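Local coordinates for fucose-specific lectin (Aleuria aurantia, PDB 6GKE), which binds L-fucose specifically, favouring the alpha-1,6-linked core fucose of glycoproteins, through sites set between the blades of a homodimeric six-bladed beta-propeller, at residues Y228-L236 and L261-N269. The protein carries 1 engineered substitution. Numbering follows the deposited sequence.
With GOL (glycerol), chain H.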
loop_
_atom_site.group_PDB
_atom_site.type_symbol
_atom_site.label_atom_id
_atom_site.label_comp_id
_atom_site.label_asym_id
_atom_site.label_seq_id
_atom_site.Cartn_x
_atom_site.Cartn_y
_atom_site.Cartn_z
ATOM N N TYR A 228 14.117 -12.502 -15.087
ATOM C CA TYR A 228 14.177 -11.436 -14.096
ATOM C C TYR A 228 13.586 -11.931 -12.783
ATOM O O TYR A 228 12.579 -12.637 -12.776
ATOM C CB TYR A 228 13.399 -10.201 -14.560
ATOM C CG TYR A 228 13.982 -9.628 -15.817
ATOM C CD1 TYR A 228 15.150 -8.887 -15.771
ATOM C CD2 TYR A 228 13.435 -9.911 -17.054
ATOM C CE1 TYR A 228 15.759 -8.431 -16.929
ATOM C CE2 TYR A 228 14.028 -9.460 -18.220
ATOM C CZ TYR A 228 15.200 -8.727 -18.161
ATOM O OH TYR A 228 15.812 -8.330 -19.319
ATOM N N TRP A 229 14.182 -11.509 -11.670
ATOM C CA TRP A 229 13.536 -11.725 -10.389
ATOM C C TRP A 229 13.859 -10.579 -9.439
ATOM O O TRP A 229 14.908 -9.950 -9.514
ATOM C CB TRP A 229 13.881 -13.082 -9.768
ATOM C CG TRP A 229 15.327 -13.349 -9.491
ATOM C CD1 TRP A 229 16.024 -13.112 -8.345
ATOM C CD2 TRP A 229 16.235 -14.008 -10.385
ATOM N NE1 TRP A 229 17.311 -13.561 -8.476
ATOM C CE2 TRP A 229 17.469 -14.118 -9.715
ATOM C CE3 TRP A 229 16.123 -14.498 -11.690
ATOM C CZ2 TRP A 229 18.577 -14.724 -10.306
ATOM C CZ3 TRP A 229 17.217 -15.094 -12.272
ATOM C CH2 TRP A 229 18.430 -15.202 -11.589
ATOM N N GLN A 230 12.918 -10.334 -8.524
ATOM C CA GLN A 230 13.067 -9.253 -7.577
ATOM C C GLN A 230 12.194 -9.531 -6.360
ATOM O O GLN A 230 10.996 -9.813 -6.491
ATOM C CB GLN A 230 12.654 -7.927 -8.215
ATOM C CG GLN A 230 12.905 -6.702 -7.347
ATOM C CD GLN A 230 12.365 -5.465 -8.019
ATOM O OE1 GLN A 230 13.023 -4.868 -8.870
ATOM N NE2 GLN A 230 11.138 -5.108 -7.672
ATOM N N LYS A 231 12.798 -9.384 -5.180
ATOM C CA LYS A 231 12.064 -9.263 -3.937
ATOM C C LYS A 231 11.869 -7.773 -3.663
ATOM O O LYS A 231 12.791 -6.981 -3.858
ATOM C CB LYS A 231 12.836 -9.924 -2.793
ATOM C CG LYS A 231 12.223 -9.715 -1.420
ATOM C CD LYS A 231 12.874 -10.521 -0.330
ATOM C CE LYS A 231 12.327 -10.168 1.033
ATOM N NZ LYS A 231 13.044 -10.890 2.107
ATOM N N GLY A 232 10.685 -7.386 -3.183
ATOM C CA GLY A 232 10.423 -5.983 -2.944
ATOM C C GLY A 232 11.456 -5.396 -1.995
ATOM O O GLY A 232 11.800 -6.005 -0.980
ATOM N N ARG A 233 11.941 -4.201 -2.347
ATOM C CA ARG A 233 12.984 -3.454 -1.620
ATOM C C ARG A 233 14.318 -4.216 -1.629
ATOM O O ARG A 233 15.163 -4.018 -0.755
ATOM C CB ARG A 233 12.548 -3.071 -0.202
ATOM C CG ARG A 233 13.190 -1.768 0.252
ATOM C CD ARG A 233 12.831 -1.391 1.670
ATOM N NE ARG A 233 13.236 -0.032 1.996
ATOM C CZ ARG A 233 14.449 0.316 2.422
ATOM N NH1 ARG A 233 15.400 -0.596 2.527
ATOM N NH2 ARG A 233 14.705 1.574 2.739
ATOM N N GLU A 234 14.525 -5.044 -2.659
ATOM C CA GLU A 234 15.839 -5.587 -3.004
ATOM C C GLU A 234 16.077 -5.255 -4.478
ATOM O O GLU A 234 15.154 -4.888 -5.200
ATOM C CB GLU A 234 15.919 -7.094 -2.761
ATOM C CG GLU A 234 15.622 -7.501 -1.333
ATOM C CD GLU A 234 16.600 -6.997 -0.290
ATOM O OE1 GLU A 234 16.242 -7.047 0.898
ATOM O OE2 GLU A 234 17.715 -6.576 -0.664
ATOM N N GLU A 235 17.315 -5.392 -4.947
ATOM C CA GLU A 235 17.608 -5.054 -6.334
ATOM C C GLU A 235 17.066 -6.140 -7.271
ATOM O O GLU A 235 16.949 -7.315 -6.914
ATOM C CB GLU A 235 19.109 -4.876 -6.569
ATOM C CG GLU A 235 19.782 -3.833 -5.689
ATOM C CD GLU A 235 19.398 -2.376 -5.887
ATOM O OE1 GLU A 235 18.493 -2.079 -6.704
ATOM O OE2 GLU A 235 20.013 -1.528 -5.201
ATOM N N LEU A 236 16.749 -5.705 -8.491
ATOM C CA LEU A 236 16.374 -6.559 -9.605
ATOM C C LEU A 236 17.582 -7.390 -10.056
ATOM O O LEU A 236 18.691 -6.861 -10.172
ATOM C CB LEU A 236 15.892 -5.650 -10.740
ATOM C CG LEU A 236 15.492 -6.336 -12.044
ATOM C CD1 LEU A 236 14.315 -7.276 -11.839
ATOM C CD2 LEU A 236 15.163 -5.295 -13.105
ATOM N N LEU A 261 9.062 -0.938 -3.312
ATOM C CA LEU A 261 8.548 -1.112 -1.962
ATOM C C LEU A 261 8.569 -2.583 -1.560
ATOM O O LEU A 261 8.562 -3.486 -2.400
ATOM C CB LEU A 261 7.121 -0.571 -1.862
ATOM C CG LEU A 261 6.972 0.947 -1.913
ATOM C CD1 LEU A 261 5.513 1.308 -2.123
ATOM C CD2 LEU A 261 7.513 1.606 -0.650
ATOM N N PRO A 262 8.542 -2.873 -0.240
ATOM C CA PRO A 262 8.427 -4.256 0.216
ATOM C C PRO A 262 7.202 -4.964 -0.378
ATOM O O PRO A 262 6.148 -4.350 -0.567
ATOM C CB PRO A 262 8.307 -4.112 1.739
ATOM C CG PRO A 262 9.028 -2.820 2.032
ATOM C CD PRO A 262 8.646 -1.918 0.879
ATOM N N ASP A 263 7.368 -6.261 -0.658
ATOM C CA ASP A 263 6.262 -7.195 -0.945
ATOM C C ASP A 263 5.562 -6.879 -2.275
ATOM O O ASP A 263 4.450 -7.340 -2.514
ATOM C CB ASP A 263 5.261 -7.228 0.210
ATOM C CG ASP A 263 5.932 -7.627 1.507
ATOM O OD1 ASP A 263 6.604 -8.677 1.514
ATOM O OD2 ASP A 263 5.802 -6.882 2.495
ATOM N N THR A 264 6.260 -6.182 -3.177
ATOM C CA THR A 264 5.722 -5.775 -4.467
ATOM C C THR A 264 6.177 -6.737 -5.571
ATOM O O THR A 264 7.019 -7.607 -5.373
ATOM C CB THR A 264 6.131 -4.334 -4.790
ATOM O OG1 THR A 264 7.557 -4.264 -4.803
ATOM C CG2 THR A 264 5.545 -3.343 -3.810
ATOM N N PHE A 265 5.609 -6.535 -6.761
ATOM C CA PHE A 265 5.779 -7.443 -7.896
ATOM C C PHE A 265 6.453 -6.736 -9.073
ATOM O O PHE A 265 6.500 -5.508 -9.135
ATOM C CB PHE A 265 4.409 -8.002 -8.295
ATOM C CG PHE A 265 3.789 -8.792 -7.173
ATOM C CD1 PHE A 265 4.220 -10.081 -6.900
ATOM C CD2 PHE A 265 2.853 -8.220 -6.327
ATOM C CE1 PHE A 265 3.707 -10.793 -5.826
ATOM C CE2 PHE A 265 2.342 -8.936 -5.253
ATOM C CZ PHE A 265 2.775 -10.217 -5.001
ATOM N N ILE A 266 6.930 -7.544 -10.026
ATOM C CA ILE A 266 7.471 -7.030 -11.276
ATOM C C ILE A 266 6.700 -7.630 -12.456
ATOM O O ILE A 266 5.961 -8.603 -12.329
ATOM C CB ILE A 266 8.986 -7.296 -11.425
ATOM C CG1 ILE A 266 9.323 -8.787 -11.537
ATOM C CG2 ILE A 266 9.743 -6.613 -10.303
ATOM C CD1 ILE A 266 10.759 -9.072 -11.933
ATOM N N ALA A 267 6.913 -7.036 -13.630
ATOM C CA ALA A 267 6.485 -7.604 -14.898
ATOM C C ALA A 267 7.469 -7.139 -15.967
ATOM O O ALA A 267 8.067 -6.078 -15.821
ATOM C CB ALA A 267 5.078 -7.172 -15.246
ATOM N N ALA A 268 7.624 -7.923 -17.032
ATOM C CA ALA A 268 8.521 -7.544 -18.110
ATOM C C ALA A 268 7.792 -7.632 -19.446
ATOM O O ALA A 268 6.917 -8.473 -19.637
ATOM C CB ALA A 268 9.757 -8.414 -18.118
ATOM N N ASN A 269 8.208 -6.777 -20.380
ATOM C CA ASN A 269 7.823 -6.926 -21.765
ATOM C C ASN A 269 9.069 -6.798 -22.642
ATOM O O ASN A 269 10.140 -6.398 -22.186
ATOM C CB ASN A 269 6.700 -5.959 -22.167
ATOM C CG ASN A 269 7.118 -4.503 -22.208
ATOM O OD1 ASN A 269 8.291 -4.193 -22.400
ATOM N ND2 ASN A 269 6.167 -3.592 -22.074
HETATM C C1 GOL H . 8.158 -10.088 -3.885
HETATM O O1 GOL H . 8.147 -8.814 -3.224
HETATM C C2 GOL H . 6.743 -10.618 -4.124
HETATM O O2 GOL H . 6.847 -11.859 -4.835
HETATM C C3 GOL H . 5.950 -10.832 -2.833
HETATM O O3 GOL H . 6.635 -11.701 -1.922
HETATM O O HOH W 1 9.574 -7.340 -6.516
HETATM O O HOH W 2 9.773 -7.589 0.095
#
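Ile266 reaches across to Tyr228, Gln230 and Leu236 where the fifth and sixth blades of the six-bladed beta-propeller pack together, and both its branches are used. CG1 sits between the backbone N and the carbonyl carbon (chi1 66°), which brings CD1 against both Tyr228 CB, at 3.9 Å, and Leu236 CD1. CG2 instead lies close against the amide end of Gln230, 3.3 Å from its NE2. Two residues on, the Ala268 methyl meets the Tyr228 ring obliquely at CD2; the same tyrosine packs beside Arg226 and makes a weak hydrogen bond through OH to Glu238, both fucose-binding residues.

No direct hydrogen bond joins the two segments, so small molecules carry the polar part. One water donates to Gln230 O and Thr264 O and accepts from Gln230 NE2, which ties the extended glutamine back to its own backbone. A second water links Gly232 O to Asp263 N. A glycerol, probably from the crystallisation liquor, takes Gly232 N on O1, and O1 donates a hydrogen bond to Thr264 O, 2.7 Å away.

At the far end two type II turns, Lys231 to Glu234 and Leu261 to Thr264, meet backbone to backbone at Gly232, which has no side chain. The aliphatic part of Arg233 runs alongside the Pro262 ring, near the second subunit. Gly232 CA rests 3.2 Å from Leu261 O, the oxygen that Thr264 OG1 donates to at 2.7 Å.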